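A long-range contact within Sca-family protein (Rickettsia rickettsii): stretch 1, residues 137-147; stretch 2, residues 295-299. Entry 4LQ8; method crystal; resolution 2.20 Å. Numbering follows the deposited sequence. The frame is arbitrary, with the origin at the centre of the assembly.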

# COMPACT_ATOMS: atom_id res chain seq x y z
N LEU A 137 -7.38 -5.80 -16.13
CA LEU A 137 -6.78 -4.70 -15.39
C LEU A 137 -5.93 -5.27 -14.26
O LEU A 137 -4.78 -4.86 -14.12
CB LEU A 137 -7.84 -3.71 -14.84
CG LEU A 137 -7.32 -2.62 -13.89
CD1 LEU A 137 -6.18 -1.81 -14.52
CD2 LEU A 137 -8.44 -1.73 -13.41
N LYS A 138 -6.48 -6.21 -13.46
CA LYS A 138 -5.79 -6.83 -12.34
C LYS A 138 -4.42 -7.37 -12.75
O LYS A 138 -3.43 -7.11 -12.07
CB LYS A 138 -6.66 -7.93 -11.70
CG LYS A 138 -6.09 -8.47 -10.40
CD LYS A 138 -6.10 -7.41 -9.29
CE LYS A 138 -5.80 -8.03 -7.95
NZ LYS A 138 -4.34 -8.22 -7.78
N LYS A 139 -4.36 -8.06 -13.90
CA LYS A 139 -3.14 -8.63 -14.48
C LYS A 139 -2.09 -7.50 -14.69
O LYS A 139 -0.93 -7.68 -14.30
CB LYS A 139 -3.48 -9.33 -15.81
CG LYS A 139 -2.29 -9.86 -16.59
CD LYS A 139 -2.62 -10.15 -18.07
CE LYS A 139 -1.91 -9.21 -19.04
NZ LYS A 139 -2.67 -7.95 -19.28
N LYS A 140 -2.52 -6.34 -15.27
CA LYS A 140 -1.65 -5.19 -15.52
C LYS A 140 -1.13 -4.62 -14.20
O LYS A 140 0.07 -4.40 -14.05
CB LYS A 140 -2.39 -4.09 -16.30
CG LYS A 140 -2.80 -4.50 -17.70
CD LYS A 140 -3.43 -3.34 -18.46
CE LYS A 140 -3.70 -3.73 -19.90
NZ LYS A 140 -4.93 -4.52 -20.04
N LEU A 141 -2.03 -4.41 -13.23
CA LEU A 141 -1.65 -3.86 -11.92
C LEU A 141 -0.61 -4.75 -11.25
O LEU A 141 0.42 -4.25 -10.79
CB LEU A 141 -2.87 -3.68 -11.01
CG LEU A 141 -3.90 -2.65 -11.50
CD1 LEU A 141 -5.09 -2.62 -10.59
CD2 LEU A 141 -3.29 -1.25 -11.60
N GLU A 142 -0.83 -6.07 -11.29
CA GLU A 142 0.10 -7.03 -10.70
C GLU A 142 1.52 -6.94 -11.28
O GLU A 142 2.47 -6.92 -10.49
CB GLU A 142 -0.45 -8.46 -10.80
CG GLU A 142 -1.67 -8.67 -9.90
CD GLU A 142 -2.27 -10.06 -9.92
OE1 GLU A 142 -1.59 -10.99 -10.42
OE2 GLU A 142 -3.40 -10.24 -9.42
N SER A 143 1.67 -6.91 -12.62
CA SER A 143 3.01 -6.87 -13.19
C SER A 143 3.70 -5.54 -12.91
O SER A 143 4.89 -5.55 -12.65
CB SER A 143 3.00 -7.20 -14.69
OG SER A 143 2.56 -6.08 -15.44
N ILE A 144 2.97 -4.41 -12.90
CA ILE A 144 3.62 -3.13 -12.60
C ILE A 144 3.94 -3.02 -11.11
O ILE A 144 4.90 -2.34 -10.76
CB ILE A 144 2.90 -1.88 -13.17
CG1 ILE A 144 1.50 -1.63 -12.57
CG2 ILE A 144 2.85 -2.02 -14.70
CD1 ILE A 144 1.40 -0.63 -11.44
N GLU A 145 3.17 -3.69 -10.24
CA GLU A 145 3.43 -3.68 -8.80
C GLU A 145 4.70 -4.44 -8.45
O GLU A 145 5.54 -3.90 -7.72
CB GLU A 145 2.23 -4.24 -8.00
CG GLU A 145 1.12 -3.21 -7.84
CD GLU A 145 -0.27 -3.80 -7.71
OE1 GLU A 145 -0.40 -5.04 -7.65
OE2 GLU A 145 -1.24 -3.01 -7.65
N ILE A 146 4.86 -5.67 -8.98
CA ILE A 146 6.03 -6.52 -8.75
C ILE A 146 7.30 -5.82 -9.28
O ILE A 146 8.28 -5.70 -8.55
CB ILE A 146 5.81 -7.95 -9.35
CG1 ILE A 146 4.75 -8.74 -8.53
CG2 ILE A 146 7.15 -8.74 -9.48
CD1 ILE A 146 4.10 -9.91 -9.28
N ALA A 147 7.24 -5.32 -10.53
CA ALA A 147 8.35 -4.61 -11.17
C ALA A 147 8.63 -3.28 -10.47
O ALA A 147 9.78 -2.93 -10.27
CB ALA A 147 8.06 -4.38 -12.65
N ILE A 295 -4.84 -9.27 -0.40
CA ILE A 295 -4.83 -9.14 -1.85
C ILE A 295 -4.74 -10.54 -2.46
O ILE A 295 -4.19 -11.47 -1.86
CB ILE A 295 -3.63 -8.26 -2.37
CG1 ILE A 295 -2.28 -8.76 -1.82
CG2 ILE A 295 -3.82 -6.76 -2.02
CD1 ILE A 295 -1.26 -8.80 -2.72
N GLU A 296 -5.22 -10.65 -3.67
CA GLU A 296 -5.06 -11.81 -4.52
C GLU A 296 -4.00 -11.29 -5.49
O GLU A 296 -4.13 -10.17 -5.94
CB GLU A 296 -6.38 -12.12 -5.24
CG GLU A 296 -6.42 -13.55 -5.72
CD GLU A 296 -7.72 -13.93 -6.41
OE1 GLU A 296 -8.77 -13.30 -6.13
OE2 GLU A 296 -7.67 -14.88 -7.22
N HIS A 297 -2.91 -12.03 -5.70
CA HIS A 297 -1.79 -11.61 -6.52
C HIS A 297 -1.17 -12.85 -7.13
O HIS A 297 -0.78 -13.77 -6.39
CB HIS A 297 -0.75 -10.86 -5.66
CG HIS A 297 -0.14 -9.67 -6.35
ND1 HIS A 297 0.96 -9.80 -7.19
CD2 HIS A 297 -0.54 -8.37 -6.34
CE1 HIS A 297 1.21 -8.58 -7.65
NE2 HIS A 297 0.33 -7.69 -7.16
N GLY A 298 -1.10 -12.90 -8.46
CA GLY A 298 -0.60 -14.06 -9.19
C GLY A 298 -1.39 -15.33 -8.87
O GLY A 298 -0.81 -16.42 -8.79
N GLY A 299 -2.68 -15.18 -8.61
CA GLY A 299 -3.55 -16.30 -8.25
C GLY A 299 -3.44 -16.79 -6.81
O GLY A 299 -4.08 -17.79 -6.46
O HOH W 1 -4.45 -12.83 -9.20

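The end of a strand, residues 295-297, crosses a helix, residues 137-147, almost at right angles (85°), and the turn that follows adds to the contact; the helix residues in contact are Lys138, Glu142, Glu145 and Ile146, with Lys138, Glu142 and Ile146 following one another at about one turn. Ile295 points its CB toward the helix, but its nearest side-chain atom, Ile295 CB, stays 5.5 Å from Lys138 NZ and makes no contact. Glu296 takes part through its backbone: its carbonyl O accepts a hydrogen bond from Lys138 NZ at 2.7 Å. The same ammonium group forms a salt bridge within the helix, Lys138 NZ to Glu142 OE2 at 2.8 Å, which joins residues one turn apart. His297 is the centre of the contact, with the largest area covered. Its CB points sideways, yet its ring reaches the helix, where NE2 donates a hydrogen bond to Glu145 OE1 (2.8 Å, 158° at the hydrogen). Glu145 OE1 lies near the ring plane, as a good in-line acceptor should, while Glu145 OE2 is bonded elsewhere in the structure. Glu142 CG lies over one face of the ring, 3.6 Å from the ring centroid and 13° off its normal, a CH-pi contact. Ile146 CD1 packs against the ring edge, 3.6 Å from His297 CE1, adding an apolar neighbour. At Gly298 the chain leaves the strand with positive phi, a conformation that favours glycine, and its backbone N donates to Glu142 OE1 (2.8 Å, 158°). Glu142 thus serves the contact with both its aliphatic and its charged parts: CG covers the imidazole while the carboxylate reaches the backbone beyond it. Gly299, also at positive phi, is linked through one water, which accepts from Gly299 N at 3.0 Å and donates to Glu142 OE2 at 2.8 Å.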